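PDB 5ITG: sorbitol dehydrogenase, which probably oxidises D-sorbitol to L-sorbose with an NADP cofactor, as an oxidoreductase of the mannitol dehydrogenase family with a Rossmann domain. Local coordinates for residues E50-P53 / D54-I57; V197-K200 / A201-Y205; Y292-I295 / R296-A300; E325-G328 / N329-Y333; K466-V469 / L470-I474. All blocks are in the same frame, centred on the assembly; numbering follows the deposited sequence.

In the fold
The five contacts follow one another along the chain. Contacts 1 and 2 lie in the Rossmann domain, with centres about 28 Å apart: contact 1 leads into strand 56-61 of the large sheet, and contact 2 is on helix 194-209. Contacts 3 and 4 belong to the helical C-terminal domain, on helices 288-312 and 324-338. Their centres are about 15 Å apart, and they touch where A300 packs on Y333. Contact 5 is on the late helix 461-477. Its centre is about 18 Å from that of contact 4 and about 58 Å from that of contact 1. The set runs from the Rossmann sheet to the far helical end. All five are local, within one turn or helix.

Contact 1 (E50-P53 / D54-I57); sequences EHAP and DWAI
The indole of W55 lies with its five-membered-ring edge against the methyl group of A52. A52 CB sits in the plane of the ring, 3.5 Å from W55 CD1 and 3.7 Å from W55 NE1. This is a tight turn in the Rossmann domain. It belongs to the beta-alpha-beta crossover from strand 26-31, through helix 41-46, into strand 56-61. P53 and D54 hold the corner positions, with backbone angles near those of a type I turn. The turn has no clear hydrogen bond across it. A52 O and D54 N are 3.1 Å apart, but the angle is too poor for a bond. The proline ring restricts phi of P53, and backbone bonds of P53 and A56 to K25 probably also hold the turn. W55 is buried and also touches I28 of the neighbouring strand, R124 and P274. Its ring reaches A52 because CG stands beside the backbone N, at chi1 -65°, which turns the indole back toward the start of the turn. The same edge meets the backbone there: A52 O lies near the ring plane, 3.3 Å from W55 CD1.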
loop_
_atom_site.group_PDB
_atom_site.type_symbol
_atom_site.label_atom_id
_atom_site.label_comp_id
_atom_site.label_asym_id
_atom_site.label_seq_id
_atom_site.Cartn_x
_atom_site.Cartn_y
_atom_site.Cartn_z
ATOM N N GLU A 50 -1.378 25.701 0.593
ATOM C CA GLU A 50 -1.957 27.020 0.818
ATOM C C GLU A 50 -1.467 27.559 2.158
ATOM O O GLU A 50 -1.671 28.727 2.479
ATOM C CB GLU A 50 -3.484 26.928 0.829
ATOM C CG GLU A 50 -4.028 26.037 1.931
ATOM C CD GLU A 50 -5.536 25.891 1.870
ATOM O OE1 GLU A 50 -6.232 26.931 1.910
ATOM O OE2 GLU A 50 -6.021 24.739 1.784
ATOM N N HIS A 51 -0.819 26.695 2.934
ATOM C CA HIS A 51 -0.291 27.057 4.247
ATOM C C HIS A 51 1.219 27.248 4.181
ATOM O O HIS A 51 1.766 28.206 4.731
ATOM C CB HIS A 51 -0.608 25.950 5.253
ATOM C CG HIS A 51 -2.070 25.694 5.427
ATOM N ND1 HIS A 51 -2.567 24.484 5.861
ATOM C CD2 HIS A 51 -3.146 26.496 5.235
ATOM C CE1 HIS A 51 -3.885 24.550 5.928
ATOM N NE2 HIS A 51 -4.262 25.760 5.554
ATOM N N ALA A 52 1.882 26.311 3.511
ATOM C CA ALA A 52 3.326 26.331 3.351
ATOM C C ALA A 52 3.605 26.031 1.885
ATOM O O ALA A 52 3.791 24.879 1.498
ATOM C CB ALA A 52 3.958 25.272 4.238
ATOM N N PRO A 53 3.645 27.077 1.048
ATOM C CA PRO A 53 3.889 26.971 -0.391
ATOM C C PRO A 53 5.262 26.467 -0.831
ATOM O O PRO A 53 5.490 26.275 -2.022
ATOM C CB PRO A 53 3.621 28.390 -0.880
ATOM C CG PRO A 53 4.119 29.216 0.263
ATOM C CD PRO A 53 3.548 28.490 1.458
ATOM N N ASP A 54 6.173 26.245 0.109
ATOM C CA ASP A 54 7.506 25.781 -0.264
ATOM C C ASP A 54 7.658 24.268 -0.281
ATOM O O ASP A 54 8.758 23.742 -0.113
ATOM C CB ASP A 54 8.559 26.400 0.660
ATOM C CG ASP A 54 8.738 27.889 0.420
ATOM O OD1 ASP A 54 8.981 28.278 -0.741
ATOM O OD2 ASP A 54 8.638 28.670 1.388
ATOM N N TRP A 55 6.556 23.566 -0.513
ATOM C CA TRP A 55 6.604 22.114 -0.538
ATOM C C TRP A 55 6.121 21.492 -1.836
ATOM O O TRP A 55 5.552 20.395 -1.833
ATOM C CB TRP A 55 5.816 21.554 0.644
ATOM C CG TRP A 55 6.438 21.918 1.962
ATOM C CD1 TRP A 55 6.005 22.866 2.845
ATOM C CD2 TRP A 55 7.612 21.339 2.539
ATOM N NE1 TRP A 55 6.835 22.911 3.939
ATOM C CE2 TRP A 55 7.830 21.983 3.777
ATOM C CE3 TRP A 55 8.501 20.336 2.130
ATOM C CZ2 TRP A 55 8.904 21.655 4.613
ATOM C CZ3 TRP A 55 9.565 20.007 2.962
ATOM C CH2 TRP A 55 9.758 20.666 4.191
ATOM N N ALA A 56 6.344 22.189 -2.947
ATOM C CA ALA A 56 5.951 21.667 -4.249
ATOM C C ALA A 56 6.763 20.405 -4.458
ATOM O O ALA A 56 7.790 20.213 -3.807
ATOM C CB ALA A 56 6.261 22.677 -5.351
ATOM N N ILE A 57 6.320 19.550 -5.371
ATOM C CA ILE A 57 7.021 18.295 -5.621
ATOM C C ILE A 57 7.652 18.216 -7.008
ATOM O O ILE A 57 7.021 18.549 -8.000
ATOM C CB ILE A 57 6.061 17.083 -5.477
ATOM C CG1 ILE A 57 5.419 17.070 -4.085
ATOM C CG2 ILE A 57 6.822 15.790 -5.694
ATOM C CD1 ILE A 57 4.276 16.056 -3.956
#

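Contact 2 (V197-K200 / A201-Y205); sequences VARK and AFLGY
R199 and L203 make the closest side-chain contact here, one turn apart on helix 194-209. R199 CG is 3.5 Å from L203 CD1, and the two chains cross at a slant. R199 has CG opposite the backbone N, at chi1 178°, which brings CG up to L203 CD1; the chain then bends at chi3. The other apolar pair is looser: A198 CB is 4.2 Å from F202 CD2.

Some side chains lean on backbone oxygens. L203 CB is 3.1 Å from R199 O. The F202 ring meets A198 O obliquely, with F202 CD2 3.1 Å from that oxygen.

The backbone bonds run from each residue to the fourth one before it. F202 N to A198 O is nearly straight, at 174°. A201 N binds V197 O, and L203 N binds R199 O. G204 N to K200 O is weak, at 128°.

K200 NZ donates to G142 O, outside the two segments.

The helix is held on several sides. A201 packs on F165 and F202 on V168, both of helix 164-177, while L203 meets I217 and E218 of helix 211-220. Helix 194-209 follows strand 184-187, which lies parallel to strand 125-128. This alternation of parallel strands and packed helices is typical of a Rossmann domain.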
loop_
_atom_site.group_PDB
_atom_site.type_symbol
_atom_site.label_atom_id
_atom_site.label_comp_id
_atom_site.label_asym_id
_atom_site.label_seq_id
_atom_site.Cartn_x
_atom_site.Cartn_y
_atom_site.Cartn_z
ATOM N N VAL A 197 13.224 -0.367 5.775
ATOM C CA VAL A 197 13.625 -0.976 4.508
ATOM C C VAL A 197 14.488 0.025 3.743
ATOM O O VAL A 197 15.577 -0.309 3.274
ATOM C CB VAL A 197 12.399 -1.346 3.644
ATOM C CG1 VAL A 197 12.853 -1.813 2.262
ATOM C CG2 VAL A 197 11.593 -2.447 4.341
ATOM N N ALA A 198 13.992 1.252 3.623
ATOM C CA ALA A 198 14.714 2.314 2.939
ATOM C C ALA A 198 16.093 2.529 3.585
ATOM O O ALA A 198 17.105 2.640 2.887
ATOM C CB ALA A 198 13.902 3.599 2.993
ATOM N N ARG A 199 16.128 2.575 4.915
ATOM C CA ARG A 199 17.380 2.774 5.638
ATOM C C ARG A 199 18.402 1.690 5.289
ATOM O O ARG A 199 19.576 1.985 5.050
ATOM C CB ARG A 199 17.125 2.791 7.149
ATOM C CG ARG A 199 18.386 2.950 7.991
ATOM C CD ARG A 199 18.057 3.188 9.458
ATOM N NE ARG A 199 17.332 2.066 10.040
ATOM C CZ ARG A 199 16.796 2.064 11.259
ATOM N NH1 ARG A 199 16.898 3.134 12.038
ATOM N NH2 ARG A 199 16.158 0.988 11.697
ATOM N N LYS A 200 17.951 0.441 5.244
ATOM C CA LYS A 200 18.829 -0.679 4.916
ATOM C C LYS A 200 19.401 -0.553 3.501
ATOM O O LYS A 200 20.589 -0.791 3.272
ATOM C CB LYS A 200 18.063 -2.001 5.029
ATOM C CG LYS A 200 18.878 -3.222 4.615
ATOM C CD LYS A 200 18.025 -4.476 4.567
ATOM C CE LYS A 200 17.508 -4.858 5.942
ATOM N NZ LYS A 200 16.638 -6.070 5.861
ATOM N N ALA A 201 18.551 -0.177 2.555
ATOM C CA ALA A 201 18.966 -0.041 1.164
ATOM C C ALA A 201 19.920 1.131 0.943
ATOM O O ALA A 201 21.001 0.965 0.370
ATOM C CB ALA A 201 17.737 0.106 0.276
ATOM N N PHE A 202 19.529 2.317 1.403
ATOM C CA PHE A 202 20.373 3.490 1.225
ATOM C C PHE A 202 21.681 3.469 2.018
ATOM O O PHE A 202 22.702 3.957 1.534
ATOM C CB PHE A 202 19.569 4.755 1.512
ATOM C CG PHE A 202 18.544 5.042 0.464
ATOM C CD1 PHE A 202 18.933 5.448 -0.813
ATOM C CD2 PHE A 202 17.191 4.837 0.718
ATOM C CE1 PHE A 202 17.990 5.639 -1.817
ATOM C CE2 PHE A 202 16.242 5.024 -0.277
ATOM C CZ PHE A 202 16.641 5.427 -1.550
ATOM N N LEU A 203 21.666 2.900 3.221
ATOM C CA LEU A 203 22.895 2.812 4.012
ATOM C C LEU A 203 23.726 1.642 3.497
ATOM O O LEU A 203 24.948 1.619 3.654
ATOM C CB LEU A 203 22.594 2.605 5.500
ATOM C CG LEU A 203 21.936 3.759 6.267
ATOM C CD1 LEU A 203 21.885 3.409 7.747
ATOM C CD2 LEU A 203 22.719 5.041 6.065
ATOM N N GLY A 204 23.056 0.666 2.891
ATOM C CA GLY A 204 23.762 -0.476 2.344
ATOM C C GLY A 204 24.623 -0.007 1.185
ATOM O O GLY A 204 25.755 -0.462 1.018
ATOM N N TYR A 205 24.088 0.911 0.382
ATOM C CA TYR A 205 24.824 1.450 -0.754
ATOM C C TYR A 205 25.887 2.417 -0.252
ATOM O O TYR A 205 27.032 2.394 -0.710
ATOM C CB TYR A 205 23.875 2.174 -1.712
ATOM C CG TYR A 205 24.565 2.843 -2.885
ATOM C CD1 TYR A 205 25.171 4.090 -2.745
ATOM C CD2 TYR A 205 24.617 2.225 -4.134
ATOM C CE1 TYR A 205 25.814 4.710 -3.822
ATOM C CE2 TYR A 205 25.259 2.833 -5.221
ATOM C CZ TYR A 205 25.852 4.074 -5.055
ATOM O OH TYR A 205 26.482 4.686 -6.117
#

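Contact 3 (Y292-I295 / R296-A300); sequences YVKI and RMLNA
K294 and L298 lie side by side on helix 288-312, pointing the same way, with K294 CG 4.0 Å from L298 CD2. V293 and M297, a selenomethionine, are paired likewise: V293 CG1 is 4.2 Å from M297 SE. The third pair is different. N299 crosses I295 at a slant, and its amide turns back on the backbone, with N299 ND2 3.3 Å from I295 CA. N299 CG stands beside its own backbone N, at chi1 -57°, which directs the amide to that spot.

Behind these side chains the helix widens into a pi-type turn. R296 N and M297 N still bind the fourth residue back, Y292 O and V293 O. Beyond them N299 N reaches K294 O, five residues back, at 3.0 Å and 170°. A300 N reaches I295 O in the same way. L298 N adds a weak bond to K294 O.

Further out, other parts of the chain fix the long side chains. K294 NZ donates to V228 O, which ties this C-terminal-domain helix to the Rossmann part. R296 is buried, and its guanidinium binds T341 O and T388 OG1. A300 packs on F384 and Y333.

K294 O thus accepts two N-H groups. Every backbone N-H from R296 to A300 finds an acceptor, and the wider turn keeps the backbone bonded, though the L298 N bond is weak.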
loop_
_atom_site.group_PDB
_atom_site.type_symbol
_atom_site.label_atom_id
_atom_site.label_comp_id
_atom_site.label_asym_id
_atom_site.label_seq_id
_atom_site.Cartn_x
_atom_site.Cartn_y
_atom_site.Cartn_z
ATOM N N TYR A 292 -0.511 -2.821 12.685
ATOM C CA TYR A 292 -1.239 -3.996 13.117
ATOM C C TYR A 292 -2.747 -3.828 13.092
ATOM O O TYR A 292 -3.463 -4.808 12.944
ATOM C CB TYR A 292 -0.740 -4.473 14.489
ATOM C CG TYR A 292 0.554 -5.250 14.327
ATOM C CD1 TYR A 292 0.609 -6.357 13.478
ATOM C CD2 TYR A 292 1.738 -4.830 14.937
ATOM C CE1 TYR A 292 1.808 -7.023 13.223
ATOM C CE2 TYR A 292 2.953 -5.494 14.688
ATOM C CZ TYR A 292 2.974 -6.588 13.822
ATOM O OH TYR A 292 4.160 -7.224 13.530
ATOM N N VAL A 293 -3.235 -2.599 13.229
ATOM C CA VAL A 293 -4.677 -2.376 13.135
ATOM C C VAL A 293 -5.068 -2.712 11.688
ATOM O O VAL A 293 -6.042 -3.425 11.435
ATOM C CB VAL A 293 -5.060 -0.905 13.395
ATOM C CG1 VAL A 293 -6.536 -0.680 13.011
ATOM C CG2 VAL A 293 -4.843 -0.563 14.868
ATOM N N LYS A 294 -4.291 -2.202 10.739
ATOM C CA LYS A 294 -4.562 -2.449 9.325
ATOM C C LYS A 294 -4.448 -3.936 9.002
ATOM O O LYS A 294 -5.314 -4.515 8.331
ATOM C CB LYS A 294 -3.591 -1.653 8.464
ATOM C CG LYS A 294 -3.924 -1.673 6.983
ATOM C CD LYS A 294 -2.886 -0.891 6.205
ATOM C CE LYS A 294 -2.987 -1.164 4.727
ATOM N NZ LYS A 294 -1.785 -0.651 4.008
ATOM N N ILE A 295 -3.381 -4.558 9.487
ATOM C CA ILE A 295 -3.160 -5.981 9.248
ATOM C C ILE A 295 -4.246 -6.875 9.860
ATOM O O ILE A 295 -4.817 -7.741 9.183
ATOM C CB ILE A 295 -1.788 -6.421 9.822
ATOM C CG1 ILE A 295 -0.657 -5.828 8.975
ATOM C CG2 ILE A 295 -1.683 -7.948 9.858
ATOM C CD1 ILE A 295 0.708 -6.016 9.601
ATOM N N ARG A 296 -4.550 -6.645 11.135
ATOM C CA ARG A 296 -5.499 -7.499 11.834
ATOM C C ARG A 296 -6.986 -7.206 11.683
ATOM O O ARG A 296 -7.819 -8.035 12.077
ATOM C CB ARG A 296 -5.120 -7.562 13.318
ATOM C CG ARG A 296 -3.708 -8.139 13.550
ATOM C CD ARG A 296 -3.379 -8.212 15.034
ATOM N NE ARG A 296 -4.384 -8.997 15.734
ATOM C CZ ARG A 296 -4.667 -8.880 17.031
ATOM N NH1 ARG A 296 -4.014 -8.000 17.793
ATOM N NH2 ARG A 296 -5.619 -9.633 17.564
HETATM N N MSE A 297 -7.322 -6.045 11.130
HETATM C CA MSE A 297 -8.723 -5.698 10.898
HETATM C C MSE A 297 -9.045 -5.586 9.400
HETATM O O MSE A 297 -9.958 -6.250 8.929
HETATM C CB MSE A 297 -9.086 -4.397 11.619
HETATM C CG MSE A 297 -9.161 -4.554 13.138
HETATM SE SE MSE A 297 -9.857 -2.978 13.986
HETATM C CE MSE A 297 -11.711 -3.183 13.438
ATOM N N LEU A 298 -8.295 -4.774 8.651
ATOM C CA LEU A 298 -8.571 -4.625 7.220
ATOM C C LEU A 298 -8.168 -5.860 6.414
ATOM O O LEU A 298 -9.001 -6.461 5.729
ATOM C CB LEU A 298 -7.863 -3.391 6.640
ATOM C CG LEU A 298 -8.098 -3.158 5.135
ATOM C CD1 LEU A 298 -9.506 -2.669 4.910
ATOM C CD2 LEU A 298 -7.106 -2.142 4.594
ATOM N N ASN A 299 -6.893 -6.241 6.500
ATOM C CA ASN A 299 -6.392 -7.400 5.763
ATOM C C ASN A 299 -7.031 -8.702 6.250
ATOM O O ASN A 299 -7.464 -9.535 5.446
ATOM C CB ASN A 299 -4.859 -7.479 5.880
ATOM C CG ASN A 299 -4.167 -6.217 5.382
ATOM O OD1 ASN A 299 -4.651 -5.542 4.467
ATOM N ND2 ASN A 299 -3.022 -5.903 5.967
ATOM N N ALA A 300 -7.081 -8.877 7.568
ATOM C CA ALA A 300 -7.687 -10.059 8.165
ATOM C C ALA A 300 -9.165 -10.128 7.787
ATOM O O ALA A 300 -9.696 -11.207 7.515
ATOM C CB ALA A 300 -7.553 -10.007 9.699
#

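Contact 4 (E325-G328 / N329-Y333); sequences ELLG and NLKNY
L327 and K331 meet one turn apart on helix 324-338, and their side chains cross at an angle. CE of the lysine does most of the touching. K331 CE is 3.7 Å from L327 CD1 and 3.8 Å from L327 CG. K331 NZ passes on beside L327 CD2, at 4.0 Å. The two chains start differently. L327 sends CG away from its backbone N, at chi1 170°, toward the later turn. K331 holds CG beside its N, at chi1 -70°, and then runs straight, so the two converge near CE. A serine in place of K331 would end short of the leucine, and L327 CD1 and CG would probably lose their cover, with a gap on that side.

The helix is one of the bundle in the C-terminal domain of the mannitol dehydrogenase family. It packs on its neighbours: L326 on L305, L327 and L330 on I358, and N329 on R401 and F404. At the start of the helix D323 OD1 accepts a hydrogen bond from L326 N, and E325 OE1 forms a salt bridge with K480.

N332 leaves the backbone in the same way as K331, but its short amide stays against the helix. The amide lies flat over the backbone oxygen of G328, which sits almost directly beneath N332 CG at 3.0 Å. N332 ND2 is 3.2 Å from G328 O, but the angle is too poor for a hydrogen bond. That oxygen is taken by the backbone instead: N332 N donates to G328 O at 2.9 Å and 153°.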
loop_
_atom_site.group_PDB
_atom_site.type_symbol
_atom_site.label_atom_id
_atom_site.label_comp_id
_atom_site.label_asym_id
_atom_site.label_seq_id
_atom_site.Cartn_x
_atom_site.Cartn_y
_atom_site.Cartn_z
ATOM N N GLU A 325 -25.369 -12.702 5.684
ATOM C CA GLU A 325 -24.695 -13.625 6.593
ATOM C C GLU A 325 -23.171 -13.430 6.631
ATOM O O GLU A 325 -22.571 -13.460 7.703
ATOM C CB GLU A 325 -25.030 -15.080 6.224
ATOM C CG GLU A 325 -26.470 -15.516 6.546
ATOM C CD GLU A 325 -27.527 -14.797 5.710
ATOM O OE1 GLU A 325 -27.335 -14.675 4.480
ATOM O OE2 GLU A 325 -28.555 -14.366 6.279
ATOM N N LEU A 326 -22.548 -13.237 5.471
ATOM C CA LEU A 326 -21.103 -13.041 5.428
ATOM C C LEU A 326 -20.725 -11.715 6.094
ATOM O O LEU A 326 -19.673 -11.605 6.725
ATOM C CB LEU A 326 -20.598 -13.055 3.983
ATOM C CG LEU A 326 -20.859 -14.331 3.181
ATOM C CD1 LEU A 326 -20.210 -14.202 1.798
ATOM C CD2 LEU A 326 -20.292 -15.520 3.921
ATOM N N LEU A 327 -21.579 -10.708 5.927
ATOM C CA LEU A 327 -21.359 -9.399 6.536
ATOM C C LEU A 327 -21.475 -9.502 8.053
ATOM O O LEU A 327 -20.647 -8.964 8.794
ATOM C CB LEU A 327 -22.390 -8.386 6.024
ATOM C CG LEU A 327 -22.414 -7.050 6.778
ATOM C CD1 LEU A 327 -21.101 -6.319 6.555
ATOM C CD2 LEU A 327 -23.579 -6.193 6.284
ATOM N N GLY A 328 -22.519 -10.176 8.519
ATOM C CA GLY A 328 -22.703 -10.330 9.951
ATOM C C GLY A 328 -21.546 -11.079 10.593
ATOM O O GLY A 328 -21.096 -10.728 11.691
ATOM N N ASN A 329 -21.056 -12.107 9.904
ATOM C CA ASN A 329 -19.947 -12.919 10.406
ATOM C C ASN A 329 -18.679 -12.073 10.491
ATOM O O ASN A 329 -17.910 -12.196 11.440
ATOM C CB ASN A 329 -19.720 -14.118 9.476
ATOM C CG ASN A 329 -18.992 -15.273 10.156
ATOM O OD1 ASN A 329 -18.772 -16.315 9.542
ATOM N ND2 ASN A 329 -18.633 -15.105 11.414
ATOM N N LEU A 330 -18.459 -11.225 9.485
ATOM C CA LEU A 330 -17.289 -10.344 9.462
ATOM C C LEU A 330 -17.340 -9.383 10.652
ATOM O O LEU A 330 -16.337 -9.185 11.345
ATOM C CB LEU A 330 -17.241 -9.534 8.156
ATOM C CG LEU A 330 -16.197 -8.409 8.072
ATOM C CD1 LEU A 330 -14.805 -8.993 8.287
ATOM C CD2 LEU A 330 -16.280 -7.709 6.703
ATOM N N LYS A 331 -18.509 -8.786 10.884
ATOM C CA LYS A 331 -18.666 -7.852 12.000
ATOM C C LYS A 331 -18.461 -8.549 13.338
ATOM O O LYS A 331 -17.856 -7.988 14.258
ATOM C CB LYS A 331 -20.058 -7.212 11.987
ATOM C CG LYS A 331 -20.315 -6.234 10.854
ATOM C CD LYS A 331 -21.758 -5.769 10.921
ATOM C CE LYS A 331 -22.100 -4.818 9.796
ATOM N NZ LYS A 331 -23.527 -4.397 9.893
ATOM N N ASN A 332 -18.967 -9.768 13.453
ATOM C CA ASN A 332 -18.831 -10.521 14.699
ATOM C C ASN A 332 -17.372 -10.886 14.969
ATOM O O ASN A 332 -16.927 -10.870 16.118
ATOM C CB ASN A 332 -19.696 -11.790 14.668
ATOM C CG ASN A 332 -21.188 -11.476 14.630
ATOM O OD1 ASN A 332 -21.614 -10.376 15.003
ATOM N ND2 ASN A 332 -21.990 -12.446 14.199
ATOM N N TYR A 333 -16.643 -11.239 13.914
ATOM C CA TYR A 333 -15.217 -11.571 14.037
ATOM C C TYR A 333 -14.465 -10.317 14.512
ATOM O O TYR A 333 -13.708 -10.364 15.477
ATOM C CB TYR A 333 -14.675 -12.026 12.675
ATOM C CG TYR A 333 -13.162 -12.192 12.583
ATOM C CD1 TYR A 333 -12.492 -13.149 13.345
ATOM C CD2 TYR A 333 -12.409 -11.407 11.703
ATOM C CE1 TYR A 333 -11.096 -13.328 13.230
ATOM C CE2 TYR A 333 -11.015 -11.579 11.583
ATOM C CZ TYR A 333 -10.371 -12.542 12.349
ATOM O OH TYR A 333 -9.002 -12.719 12.228
#

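Contact 5 (K466-V469 / L470-I474); sequences KVIV and LRKII
Between K466 and I473, helix 461-477 keeps regular alpha geometry, with L470 N, R471 N, K472 N and I473 N each bonded to the oxygen four residues back, from K466 O to V469 O. L470 lies across the chain of K466. L470 CD1 is 3.9 Å from K466 CE, and L470 CG rests 3.2 Å from K466 O. K466 bends at chi2, 70°, which brings its outer methylenes round to the leucine. With an alanine at L470, K466 CE would probably lose the leucine methyls it rests on, and the lysine chain would be freer to turn.

I468 and K472 lie side by side, pointing the same way. The lysine bends at its last torsion, chi4 58°, and K472 NZ comes 3.5 Å from I468 CG2. V469 and I473 pair more loosely, with V469 CG1 4.3 Å from I473 CD1.

This helix is near the end of the chain and packs on helix 400-412 of the helical C-terminal part. K466 and V467 both touch A403, R471 touches A407, and I474 touches E411.

R471 crosses V467, with R471 CG 4.1 Å from V467 CG1 and 3.3 Å from V467 O. Past CG the chain bends toward helix 400-412, where R471 NE forms a salt bridge with E411 OE2.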
loop_
_atom_site.group_PDB
_atom_site.type_symbol
_atom_site.label_atom_id
_atom_site.label_comp_id
_atom_site.label_asym_id
_atom_site.label_seq_id
_atom_site.Cartn_x
_atom_site.Cartn_y
_atom_site.Cartn_z
ATOM N N LYS A 466 -12.791 -28.139 16.587
ATOM C CA LYS A 466 -13.884 -27.278 16.157
ATOM C C LYS A 466 -13.809 -27.066 14.652
ATOM O O LYS A 466 -14.831 -27.064 13.963
ATOM C CB LYS A 466 -13.810 -25.926 16.874
ATOM C CG LYS A 466 -14.857 -24.917 16.435
ATOM C CD LYS A 466 -16.255 -25.300 16.899
ATOM C CE LYS A 466 -17.249 -24.189 16.584
ATOM N NZ LYS A 466 -18.617 -24.494 17.096
ATOM N N VAL A 467 -12.595 -26.888 14.141
ATOM C CA VAL A 467 -12.395 -26.689 12.710
ATOM C C VAL A 467 -12.934 -27.886 11.939
ATOM O O VAL A 467 -13.616 -27.730 10.927
ATOM C CB VAL A 467 -10.892 -26.502 12.368
ATOM C CG1 VAL A 467 -10.685 -26.556 10.855
ATOM C CG2 VAL A 467 -10.395 -25.148 12.905
ATOM N N ILE A 468 -12.615 -29.079 12.425
ATOM C CA ILE A 468 -13.057 -30.319 11.795
ATOM C C ILE A 468 -14.584 -30.371 11.772
ATOM O O ILE A 468 -15.189 -30.665 10.741
ATOM C CB ILE A 468 -12.484 -31.544 12.561
ATOM C CG1 ILE A 468 -10.966 -31.612 12.346
ATOM C CG2 ILE A 468 -13.178 -32.827 12.111
ATOM C CD1 ILE A 468 -10.278 -32.708 13.121
ATOM N N VAL A 469 -15.199 -30.072 12.913
ATOM C CA VAL A 469 -16.654 -30.059 13.030
ATOM C C VAL A 469 -17.290 -29.114 12.007
ATOM O O VAL A 469 -18.289 -29.463 11.367
ATOM C CB VAL A 469 -17.086 -29.638 14.463
ATOM C CG1 VAL A 469 -18.569 -29.258 14.491
ATOM C CG2 VAL A 469 -16.833 -30.786 15.432
ATOM N N LEU A 470 -16.703 -27.930 11.838
ATOM C CA LEU A 470 -17.232 -26.938 10.901
ATOM C C LEU A 470 -17.004 -27.305 9.438
ATOM O O LEU A 470 -17.863 -27.042 8.593
ATOM C CB LEU A 470 -16.634 -25.552 11.198
ATOM C CG LEU A 470 -16.955 -25.027 12.604
ATOM C CD1 LEU A 470 -16.289 -23.683 12.838
ATOM C CD2 LEU A 470 -18.467 -24.913 12.775
ATOM N N ARG A 471 -15.854 -27.903 9.133
ATOM C CA ARG A 471 -15.566 -28.312 7.761
ATOM C C ARG A 471 -16.627 -29.328 7.357
ATOM O O ARG A 471 -17.111 -29.322 6.226
ATOM C CB ARG A 471 -14.187 -28.970 7.640
ATOM C CG ARG A 471 -12.996 -28.021 7.743
ATOM C CD ARG A 471 -11.705 -28.729 7.327
ATOM N NE ARG A 471 -11.735 -29.106 5.917
ATOM C CZ ARG A 471 -10.779 -29.786 5.286
ATOM N NH1 ARG A 471 -9.693 -30.184 5.937
ATOM N NH2 ARG A 471 -10.912 -30.063 3.994
ATOM N N LYS A 472 -16.978 -30.199 8.294
ATOM C CA LYS A 472 -17.982 -31.225 8.037
ATOM C C LYS A 472 -19.329 -30.594 7.711
ATOM O O LYS A 472 -19.999 -31.002 6.762
ATOM C CB LYS A 472 -18.101 -32.155 9.247
ATOM C CG LYS A 472 -16.992 -33.201 9.321
ATOM C CD LYS A 472 -17.001 -33.922 10.660
ATOM C CE LYS A 472 -16.280 -35.263 10.591
ATOM N NZ LYS A 472 -14.859 -35.154 10.160
ATOM N N ILE A 473 -19.716 -29.590 8.487
ATOM C CA ILE A 473 -20.979 -28.902 8.262
ATOM C C ILE A 473 -20.952 -28.166 6.922
ATOM O O ILE A 473 -21.910 -28.228 6.153
ATOM C CB ILE A 473 -21.262 -27.893 9.388
ATOM C CG1 ILE A 473 -21.469 -28.645 10.706
ATOM C CG2 ILE A 473 -22.481 -27.037 9.031
ATOM C CD1 ILE A 473 -21.639 -27.750 11.913
ATOM N N ILE A 474 -19.846 -27.479 6.646
ATOM C CA ILE A 474 -19.692 -26.739 5.399
ATOM C C ILE A 474 -19.824 -27.640 4.180
ATOM O O ILE A 474 -20.451 -27.271 3.191
ATOM C CB ILE A 474 -18.309 -26.048 5.297
ATOM C CG1 ILE A 474 -18.212 -24.898 6.302
ATOM C CG2 ILE A 474 -18.089 -25.542 3.879
ATOM C CD1 ILE A 474 -16.877 -24.191 6.285
#